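Local coordinates for catalase (Pseudomonas syringae, PDB 1M7S), which decomposes hydrogen peroxide into water and oxygen at a bound heme, protecting the cell from the toxicity of the peroxide, at residues Y207-W212 with K277-V282; D254-V259 with V282-I287. One frame throughout, in Å; residues are numbered along the deposited sequence.

Contact 1 (Y207-W212 with K277-V282)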
ATOM      1  N   TYR A 207      19.629 -13.663  33.464  1.00 10.22           N
ATOM      2  CA  TYR A 207      20.005 -13.157  32.138  1.00  8.86           C
ATOM      3  C   TYR A 207      20.706 -14.287  31.403  1.00  9.63           C
ATOM      4  O   TYR A 207      21.662 -14.901  31.905  1.00  9.36           O
ATOM      5  CB  TYR A 207      20.910 -11.916  32.287  1.00 10.46           C
ATOM      6  CG  TYR A 207      20.118 -10.711  32.754  1.00 12.23           C
ATOM      7  CD1 TYR A 207      20.093 -10.333  34.108  1.00 11.32           C
ATOM      8  CD2 TYR A 207      19.362  -9.969  31.863  1.00 10.97           C
ATOM      9  CE1 TYR A 207      19.358  -9.244  34.511  1.00 15.06           C
ATOM     10  CE2 TYR A 207      18.626  -8.864  32.264  1.00 14.10           C
ATOM     11  CZ  TYR A 207      18.607  -8.513  33.607  1.00 14.76           C
ATOM     12  OH  TYR A 207      17.880  -7.430  34.051  1.00 14.13           O
ATOM     13  N   VAL A 208      20.287 -14.554  30.173  1.00  9.59           N
ATOM     14  CA  VAL A 208      20.871 -15.704  29.465  1.00 11.21           C
ATOM     15  C   VAL A 208      21.288 -15.362  28.044  1.00 10.17           C
ATOM     16  O   VAL A 208      20.533 -14.687  27.330  1.00 13.09           O
ATOM     17  CB  VAL A 208      19.728 -16.768  29.380  1.00 12.34           C
ATOM     18  CG1 VAL A 208      20.193 -17.965  28.603  1.00 14.39           C
ATOM     19  CG2 VAL A 208      19.244 -17.216  30.765  1.00 13.37           C
ATOM     20  N   LYS A 209      22.423 -15.891  27.624  1.00  7.90           N
ATOM     21  CA  LYS A 209      22.834 -15.814  26.234  1.00  9.07           C
ATOM     22  C   LYS A 209      22.595 -17.187  25.581  1.00  9.60           C
ATOM     23  O   LYS A 209      22.759 -18.236  26.200  1.00 10.49           O
ATOM     24  CB  LYS A 209      24.283 -15.417  26.136  1.00 10.17           C
ATOM     25  CG  LYS A 209      24.407 -13.898  26.304  1.00 12.71           C
ATOM     26  CD  LYS A 209      25.861 -13.560  25.932  1.00 15.71           C
ATOM     27  CE  LYS A 209      26.013 -12.049  26.041  1.00 14.51           C
ATOM     28  NZ  LYS A 209      26.569 -11.452  24.832  1.00 14.60           N
ATOM     29  N   PHE A 210      22.157 -17.212  24.328  1.00  9.08           N
ATOM     30  CA  PHE A 210      21.888 -18.441  23.580  1.00  7.92           C
ATOM     31  C   PHE A 210      22.903 -18.652  22.465  1.00  8.06           C
ATOM     32  O   PHE A 210      23.283 -17.708  21.751  1.00  8.99           O
ATOM     33  CB  PHE A 210      20.520 -18.349  22.873  1.00  8.88           C
ATOM     34  CG  PHE A 210      19.348 -18.300  23.803  1.00 10.25           C
ATOM     35  CD1 PHE A 210      18.848 -19.483  24.370  1.00  9.09           C
ATOM     36  CD2 PHE A 210      18.721 -17.122  24.124  1.00 10.41           C
ATOM     37  CE1 PHE A 210      17.777 -19.448  25.233  1.00  9.03           C
ATOM     38  CE2 PHE A 210      17.635 -17.081  24.955  1.00 11.73           C
ATOM     39  CZ  PHE A 210      17.141 -18.250  25.532  1.00 11.00           C
ATOM     40  N   HIS A 211      23.318 -19.881  22.248  1.00  8.99           N
ATOM     41  CA  HIS A 211      24.335 -20.275  21.297  1.00  9.34           C
ATOM     42  C   HIS A 211      23.934 -21.583  20.606  1.00 10.12           C
ATOM     43  O   HIS A 211      23.809 -22.603  21.317  1.00  7.98           O
ATOM     44  CB  HIS A 211      25.685 -20.471  22.021  1.00 10.87           C
ATOM     45  CG  HIS A 211      26.811 -21.043  21.200  1.00 15.02           C
ATOM     46  ND1 HIS A 211      27.677 -22.003  21.712  1.00 15.43           N
ATOM     47  CD2 HIS A 211      27.217 -20.829  19.929  1.00 15.18           C
ATOM     48  CE1 HIS A 211      28.554 -22.336  20.765  1.00 17.09           C
ATOM     49  NE2 HIS A 211      28.318 -21.638  19.670  1.00 15.69           N
ATOM     50  N   TRP A 212      23.823 -21.493  19.290  1.00  7.06           N
ATOM     51  CA  TRP A 212      23.566 -22.706  18.507  1.00  8.62           C
ATOM     52  C   TRP A 212      24.933 -23.227  18.078  1.00  9.82           C
ATOM     53  O   TRP A 212      25.634 -22.588  17.285  1.00  8.01           O
ATOM     54  CB  TRP A 212      22.759 -22.440  17.240  1.00  5.87           C
ATOM     55  CG  TRP A 212      21.349 -22.046  17.365  1.00  9.79           C
ATOM     56  CD1 TRP A 212      20.835 -20.807  17.045  1.00  8.73           C
ATOM     57  CD2 TRP A 212      20.214 -22.844  17.758  1.00  8.85           C
ATOM     58  NE1 TRP A 212      19.489 -20.799  17.230  1.00  8.70           N
ATOM     59  CE2 TRP A 212      19.068 -22.046  17.653  1.00  9.35           C
ATOM     60  CE3 TRP A 212      20.074 -24.172  18.181  1.00  9.20           C
ATOM     61  CZ2 TRP A 212      17.781 -22.483  17.941  1.00  9.17           C
ATOM     62  CZ3 TRP A 212      18.797 -24.616  18.481  1.00  9.52           C
ATOM     63  CH2 TRP A 212      17.635 -23.793  18.383  1.00 10.31           C
ATOM     64  N   LYS A 277      29.764  -7.370  23.286  1.00  7.89           N
ATOM     65  CA  LYS A 277      30.562  -8.222  24.124  1.00  7.74           C
ATOM     66  C   LYS A 277      30.067  -9.659  24.233  1.00  7.43           C
ATOM     67  O   LYS A 277      28.862  -9.924  24.267  1.00  8.60           O
ATOM     68  CB  LYS A 277      30.477  -7.658  25.606  1.00  7.62           C
ATOM     69  CG  LYS A 277      31.071  -6.267  25.810  1.00  7.78           C
ATOM     70  CD  LYS A 277      32.602  -6.285  25.687  1.00  7.10           C
ATOM     71  CE  LYS A 277      33.174  -4.904  26.009  1.00  8.78           C
ATOM     72  NZ  LYS A 277      32.845  -4.027  24.818  1.00  9.70           N
ATOM     73  N   ILE A 278      31.041 -10.559  24.314  1.00  8.46           N
ATOM     74  CA  ILE A 278      30.721 -11.954  24.647  1.00  9.08           C
ATOM     75  C   ILE A 278      30.918 -12.073  26.178  1.00 10.60           C
ATOM     76  O   ILE A 278      31.414 -11.132  26.785  1.00  9.26           O
ATOM     77  CB  ILE A 278      31.635 -12.963  23.955  1.00  9.69           C
ATOM     78  CG1 ILE A 278      33.114 -12.808  24.335  1.00  9.26           C
ATOM     79  CG2 ILE A 278      31.510 -12.839  22.429  1.00  9.32           C
ATOM     80  CD1 ILE A 278      33.902 -14.091  24.050  1.00 12.02           C
ATOM     81  N   TRP A 279      30.553 -13.185  26.778  1.00 11.17           N
ATOM     82  CA  TRP A 279      30.824 -13.383  28.214  1.00 13.30           C
ATOM     83  C   TRP A 279      31.878 -14.508  28.278  1.00 15.26           C
ATOM     84  O   TRP A 279      31.520 -15.679  28.163  1.00 14.62           O
ATOM     85  CB  TRP A 279      29.559 -13.838  28.916  1.00 12.08           C
ATOM     86  CG  TRP A 279      28.407 -12.889  28.972  1.00 11.47           C
ATOM     87  CD1 TRP A 279      28.390 -11.544  28.684  1.00 11.82           C
ATOM     88  CD2 TRP A 279      27.101 -13.199  29.473  1.00 11.43           C
ATOM     89  NE1 TRP A 279      27.147 -11.016  28.926  1.00  9.03           N
ATOM     90  CE2 TRP A 279      26.337 -12.029  29.418  1.00  9.97           C
ATOM     91  CE3 TRP A 279      26.509 -14.395  29.929  1.00 11.77           C
ATOM     92  CZ2 TRP A 279      25.002 -11.979  29.783  1.00 10.50           C
ATOM     93  CZ3 TRP A 279      25.176 -14.328  30.327  1.00 11.58           C
ATOM     94  CH2 TRP A 279      24.425 -13.157  30.242  1.00 12.05           C
ATOM     95  N   PRO A 280      33.137 -14.130  28.349  1.00 14.99           N
ATOM     96  CA  PRO A 280      34.244 -15.039  28.175  1.00 18.26           C
ATOM     97  C   PRO A 280      34.326 -16.191  29.155  1.00 21.27           C
ATOM     98  O   PRO A 280      34.684 -17.285  28.694  1.00 24.27           O
ATOM     99  CB  PRO A 280      35.560 -14.227  28.270  1.00 16.54           C
ATOM    100  CG  PRO A 280      35.072 -12.809  28.297  1.00 17.62           C
ATOM    101  CD  PRO A 280      33.565 -12.741  28.471  1.00 15.46           C
ATOM    102  N   ASP A 281      34.057 -15.981  30.429  1.00 22.27           N
ATOM    103  CA  ASP A 281      34.241 -17.128  31.339  1.00 24.56           C
ATOM    104  C   ASP A 281      32.978 -17.751  31.903  1.00 22.09           C
ATOM    105  O   ASP A 281      33.107 -18.719  32.687  1.00 24.25           O
ATOM    106  CB  ASP A 281      35.218 -16.680  32.445  1.00 27.54           C
ATOM    107  CG  ASP A 281      36.482 -16.072  31.874  1.00 30.14           C
ATOM    108  OD1 ASP A 281      37.218 -16.781  31.156  1.00 31.59           O
ATOM    109  OD2 ASP A 281      36.689 -14.848  32.068  1.00 31.74           O
ATOM    110  N   VAL A 282      31.788 -17.363  31.455  1.00 15.92           N
ATOM    111  CA  VAL A 282      30.594 -18.007  32.020  1.00 15.43           C
ATOM    112  C   VAL A 282      30.412 -19.343  31.314  1.00 15.60           C
ATOM    113  O   VAL A 282      30.400 -19.395  30.090  1.00 12.68           O
ATOM    114  CB  VAL A 282      29.377 -17.093  31.859  1.00 15.58           C
ATOM    115  CG1 VAL A 282      28.150 -17.684  32.517  1.00 14.61           C
ATOM    116  CG2 VAL A 282      29.678 -15.728  32.491  1.00 15.73           C
TER
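The indole of Trp279 carries the side chain of Lys209 on one face and meets the backbone carbonyl O of Tyr207 at its edge, in the ring plane. The pairing joins a connecting loop to a strand of the catalase beta-barrel: Lys209 lies on strand 205-214, and Trp279 belongs to the irregular run that leads into strand 284-295. The lysine shows how a long aliphatic chain ending in a charge can serve two kinds of contact at once. Its CG, beside the backbone N (chi1 -81°), lies near the six-membered ring. From there the chain runs on extended through chi2 and chi3, crossing the indole obliquely, with CD near the fused bond and CE over the pyrrole part. Lys209 CE makes a CH-pi contact, 3.4 Å from the centroid of the Trp279 five-membered ring. Beyond CE the chain bends at chi4, and Lys209 NZ, still over the same face, forms a cation-pi contact 4.4 Å from that centroid, 22° off the ring normal. At the rim, Trp279 CH2 approaches Tyr207 O at 3.7 Å, while Tyr207 CB packs more loosely on the same carbon. The indole is further held by a hydrogen bond from NE1 to the carbonyl O of Pro272, which limits its rotation. The phenol of Tyr207 leads away to Glu321. Lys209 is buried, and its ammonium is met by backbone oxygens, among them Val193 O; such carbonyl dipoles would help offset the cost of burying the charge. Across the contact it is Lys277 O that takes a 2.8 Å hydrogen bond from Lys209 NZ, the donor lying in the carbonyl plane at a C=O...N angle of 157°.

Contact 2 (D254-V259 with V282-I287)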
ATOM      1  N   ASP A 254      23.183 -27.984  18.491  1.00  9.89           N
ATOM      2  CA  ASP A 254      22.896 -28.106  19.916  1.00  9.28           C
ATOM      3  C   ASP A 254      22.715 -26.687  20.462  1.00 11.75           C
ATOM      4  O   ASP A 254      23.515 -25.797  20.109  1.00 14.05           O
ATOM      5  CB  ASP A 254      24.020 -28.809  20.672  1.00 10.89           C
ATOM      6  CG  ASP A 254      23.854 -30.343  20.619  1.00 13.38           C
ATOM      7  OD1 ASP A 254      22.772 -30.825  20.253  1.00 13.70           O
ATOM      8  OD2 ASP A 254      24.842 -31.037  20.939  1.00 14.28           O
ATOM      9  N   LEU A 255      21.667 -26.490  21.249  1.00  9.88           N
ATOM     10  CA  LEU A 255      21.444 -25.179  21.884  1.00  9.44           C
ATOM     11  C   LEU A 255      22.042 -25.152  23.279  1.00 10.58           C
ATOM     12  O   LEU A 255      21.723 -26.004  24.134  1.00  9.32           O
ATOM     13  CB  LEU A 255      19.933 -24.891  21.963  1.00  7.38           C
ATOM     14  CG  LEU A 255      19.501 -23.554  22.572  1.00  7.77           C
ATOM     15  CD1 LEU A 255      20.104 -22.396  21.734  1.00  9.42           C
ATOM     16  CD2 LEU A 255      17.997 -23.466  22.658  1.00 10.86           C
ATOM     17  N   TYR A 256      22.892 -24.156  23.507  1.00  8.63           N
ATOM     18  CA  TYR A 256      23.476 -23.894  24.805  1.00  9.45           C
ATOM     19  C   TYR A 256      23.069 -22.541  25.404  1.00 10.73           C
ATOM     20  O   TYR A 256      22.877 -21.550  24.669  1.00  8.78           O
ATOM     21  CB  TYR A 256      25.003 -23.923  24.698  1.00  7.48           C
ATOM     22  CG  TYR A 256      25.618 -25.268  24.459  1.00 10.36           C
ATOM     23  CD1 TYR A 256      25.671 -25.769  23.157  1.00 10.19           C
ATOM     24  CD2 TYR A 256      26.165 -26.034  25.492  1.00 11.42           C
ATOM     25  CE1 TYR A 256      26.241 -27.004  22.901  1.00 11.93           C
ATOM     26  CE2 TYR A 256      26.730 -27.280  25.248  1.00 12.99           C
ATOM     27  CZ  TYR A 256      26.745 -27.753  23.955  1.00 12.34           C
ATOM     28  OH  TYR A 256      27.282 -28.973  23.649  1.00 15.53           O
ATOM     29  N   VAL A 257      23.050 -22.490  26.750  1.00  9.76           N
ATOM     30  CA  VAL A 257      22.804 -21.219  27.448  1.00  9.76           C
ATOM     31  C   VAL A 257      23.949 -20.854  28.395  1.00 11.73           C
ATOM     32  O   VAL A 257      24.632 -21.742  28.922  1.00 11.13           O
ATOM     33  CB  VAL A 257      21.493 -21.087  28.211  1.00 12.25           C
ATOM     34  CG1 VAL A 257      20.300 -21.117  27.232  1.00 12.51           C
ATOM     35  CG2 VAL A 257      21.306 -22.134  29.318  1.00 11.91           C
ATOM     36  N   GLN A 258      24.201 -19.540  28.555  1.00  9.77           N
ATOM     37  CA  GLN A 258      25.148 -18.980  29.509  1.00  8.75           C
ATOM     38  C   GLN A 258      24.269 -18.175  30.452  1.00 10.42           C
ATOM     39  O   GLN A 258      23.358 -17.474  29.964  1.00 10.37           O
ATOM     40  CB  GLN A 258      26.244 -18.031  28.977  1.00  8.39           C
ATOM     41  CG  GLN A 258      27.364 -18.767  28.274  1.00  9.32           C
ATOM     42  CD  GLN A 258      28.282 -17.705  27.665  1.00  9.45           C
ATOM     43  OE1 GLN A 258      27.781 -16.985  26.789  1.00  9.81           O
ATOM     44  NE2 GLN A 258      29.532 -17.628  28.080  1.00  8.70           N
ATOM     45  N   VAL A 259      24.395 -18.374  31.759  1.00 10.29           N
ATOM     46  CA  VAL A 259      23.452 -17.787  32.701  1.00 10.49           C
ATOM     47  C   VAL A 259      24.089 -16.899  33.734  1.00 11.94           C
ATOM     48  O   VAL A 259      25.104 -17.361  34.280  1.00 12.69           O
ATOM     49  CB  VAL A 259      22.740 -18.957  33.464  1.00 12.48           C
ATOM     50  CG1 VAL A 259      21.701 -18.546  34.481  1.00 12.75           C
ATOM     51  CG2 VAL A 259      22.071 -19.912  32.490  1.00 13.81           C
ATOM     52  N   VAL A 282      31.788 -17.363  31.455  1.00 15.92           N
ATOM     53  CA  VAL A 282      30.594 -18.007  32.020  1.00 15.43           C
ATOM     54  C   VAL A 282      30.412 -19.343  31.314  1.00 15.60           C
ATOM     55  O   VAL A 282      30.400 -19.395  30.090  1.00 12.68           O
ATOM     56  CB  VAL A 282      29.377 -17.093  31.859  1.00 15.58           C
ATOM     57  CG1 VAL A 282      28.150 -17.684  32.517  1.00 14.61           C
ATOM     58  CG2 VAL A 282      29.678 -15.728  32.491  1.00 15.73           C
ATOM     59  N   PRO A 283      30.204 -20.401  32.068  1.00 15.15           N
ATOM     60  CA  PRO A 283      30.061 -21.736  31.535  1.00 15.80           C
ATOM     61  C   PRO A 283      28.815 -21.887  30.663  1.00 15.13           C
ATOM     62  O   PRO A 283      27.843 -21.188  30.947  1.00 14.43           O
ATOM     63  CB  PRO A 283      29.991 -22.703  32.732  1.00 15.50           C
ATOM     64  CG  PRO A 283      30.190 -21.813  33.939  1.00 18.39           C
ATOM     65  CD  PRO A 283      30.224 -20.347  33.540  1.00 17.97           C
ATOM     66  N   GLU A 284      28.816 -22.808  29.701  1.00 14.16           N
ATOM     67  CA  GLU A 284      27.627 -23.084  28.879  1.00 14.61           C
ATOM     68  C   GLU A 284      26.952 -24.406  29.271  1.00 14.00           C
ATOM     69  O   GLU A 284      27.638 -25.360  29.616  1.00 15.50           O
ATOM     70  CB  GLU A 284      28.014 -23.184  27.398  1.00 16.37           C
ATOM     71  CG  GLU A 284      28.657 -21.881  26.895  1.00 20.45           C
ATOM     72  CD  GLU A 284      28.852 -22.042  25.390  1.00 23.80           C
ATOM     73  OE1 GLU A 284      30.002 -22.336  25.024  1.00 26.74           O
ATOM     74  OE2 GLU A 284      27.872 -21.934  24.618  1.00 24.04           O
ATOM     75  N   LYS A 285      25.646 -24.513  29.216  1.00 13.50           N
ATOM     76  CA  LYS A 285      24.871 -25.699  29.526  1.00 14.14           C
ATOM     77  C   LYS A 285      23.978 -26.058  28.331  1.00 13.92           C
ATOM     78  O   LYS A 285      23.265 -25.206  27.824  1.00 10.86           O
ATOM     79  CB  LYS A 285      23.983 -25.442  30.758  1.00 15.66           C
ATOM     80  CG  LYS A 285      22.866 -26.454  30.984  1.00 17.97           C
ATOM     81  CD  LYS A 285      22.091 -26.270  32.269  1.00 21.71           C
ATOM     82  CE  LYS A 285      21.148 -27.484  32.441  1.00 25.78           C
ATOM     83  NZ  LYS A 285      20.638 -27.575  33.843  1.00 27.80           N
ATOM     84  N   LYS A 286      24.066 -27.306  27.861  1.00 11.23           N
ATOM     85  CA  LYS A 286      23.215 -27.684  26.717  1.00 13.10           C
ATOM     86  C   LYS A 286      21.768 -27.843  27.126  1.00 13.12           C
ATOM     87  O   LYS A 286      21.455 -28.443  28.195  1.00 12.64           O
ATOM     88  CB  LYS A 286      23.735 -29.004  26.126  1.00 15.73           C
ATOM     89  CG  LYS A 286      22.898 -29.455  24.931  1.00 17.59           C
ATOM     90  CD  LYS A 286      23.662 -30.453  24.075  1.00 20.93           C
ATOM     91  CE  LYS A 286      23.969 -31.742  24.802  1.00 23.97           C
ATOM     92  NZ  LYS A 286      23.061 -32.039  25.936  1.00 28.10           N
ATOM     93  N   ILE A 287      20.813 -27.293  26.370  1.00  9.46           N
ATOM     94  CA  ILE A 287      19.414 -27.386  26.718  1.00 10.06           C
ATOM     95  C   ILE A 287      18.521 -28.005  25.650  1.00  8.46           C
ATOM     96  O   ILE A 287      17.303 -28.141  25.907  1.00 10.10           O
ATOM     97  CB  ILE A 287      18.804 -26.014  27.092  1.00 10.45           C
ATOM     98  CG1 ILE A 287      18.876 -24.981  25.941  1.00 11.08           C
ATOM     99  CG2 ILE A 287      19.490 -25.449  28.332  1.00 11.05           C
ATOM    100  CD1 ILE A 287      17.996 -23.764  26.298  1.00 12.63           C
TER
HETATM  101  O   HOH W   1      25.778 -20.376  25.478  1.00 17.12           O
HETATM  102  O   HOH W   2      25.988 -20.582  32.773  1.00 14.30           O
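Strands 254-259 and 284-287 run antiparallel with a marked twist, their axes 138° apart and 4.4 Å from each other at closest approach. Val257 and Lys285 form the hydrogen-bonded pair, and Ile287 N gives Leu255 O a nearly straight 2.7 Å bond. On the face bearing Tyr256 and Lys286, which are a non-hydrogen-bonded pair, Lys286 CB lies over the phenol ring, 4.0 Å from its centroid. Farther out, Lys286 CD passes 3.4 Å from Asp254 OD2; the two charged groups do not touch, and Asp254 OD1 bonds to Gln289. Glu284 OE2 reaches back to Tyr256 CB and also accepts a hydrogen bond from His211 ND1 on the neighbouring strand.

On the face of Val257, which Lys285 shares, an apolar cluster forms. Ile287 has CG1 between the backbone N and carbonyl carbon (chi1 61°), and its CD1 meets Val257 CG1 at 3.6 Å and Leu255 CD2 at 3.7 Å. Toward Val282, the side-chain amide of Gln258 adds a bond of its own: NE2 donates to Val282 O at 2.8 Å, N-H...O 178°, with the acceptor in the amide plane. A water there joins Val259 N to Pro283 O. The pairing joins strands 252-260 and 284-295, neighbours in the antiparallel beta-barrel of the heme catalases.

Overall arrangement
Going from the N terminus, the first of the segments reached is 207-212, on strand 205-214; two helices follow before the chain returns as strand 252-260 beside it. A long connection then leads through 277-282, where contact 1 closes a loop back onto the first of these strands, and directly into strand 284-295, where contact 2 closes a shorter one onto the second. The two closures cross, because their segments alternate along the sequence, and they share Val282. Their centres are about 8 Å apart. Gln258 joins them, since its NE2 also reaches Trp279 O. Three consecutive strands of the barrel and the connection into the last are thereby tied together.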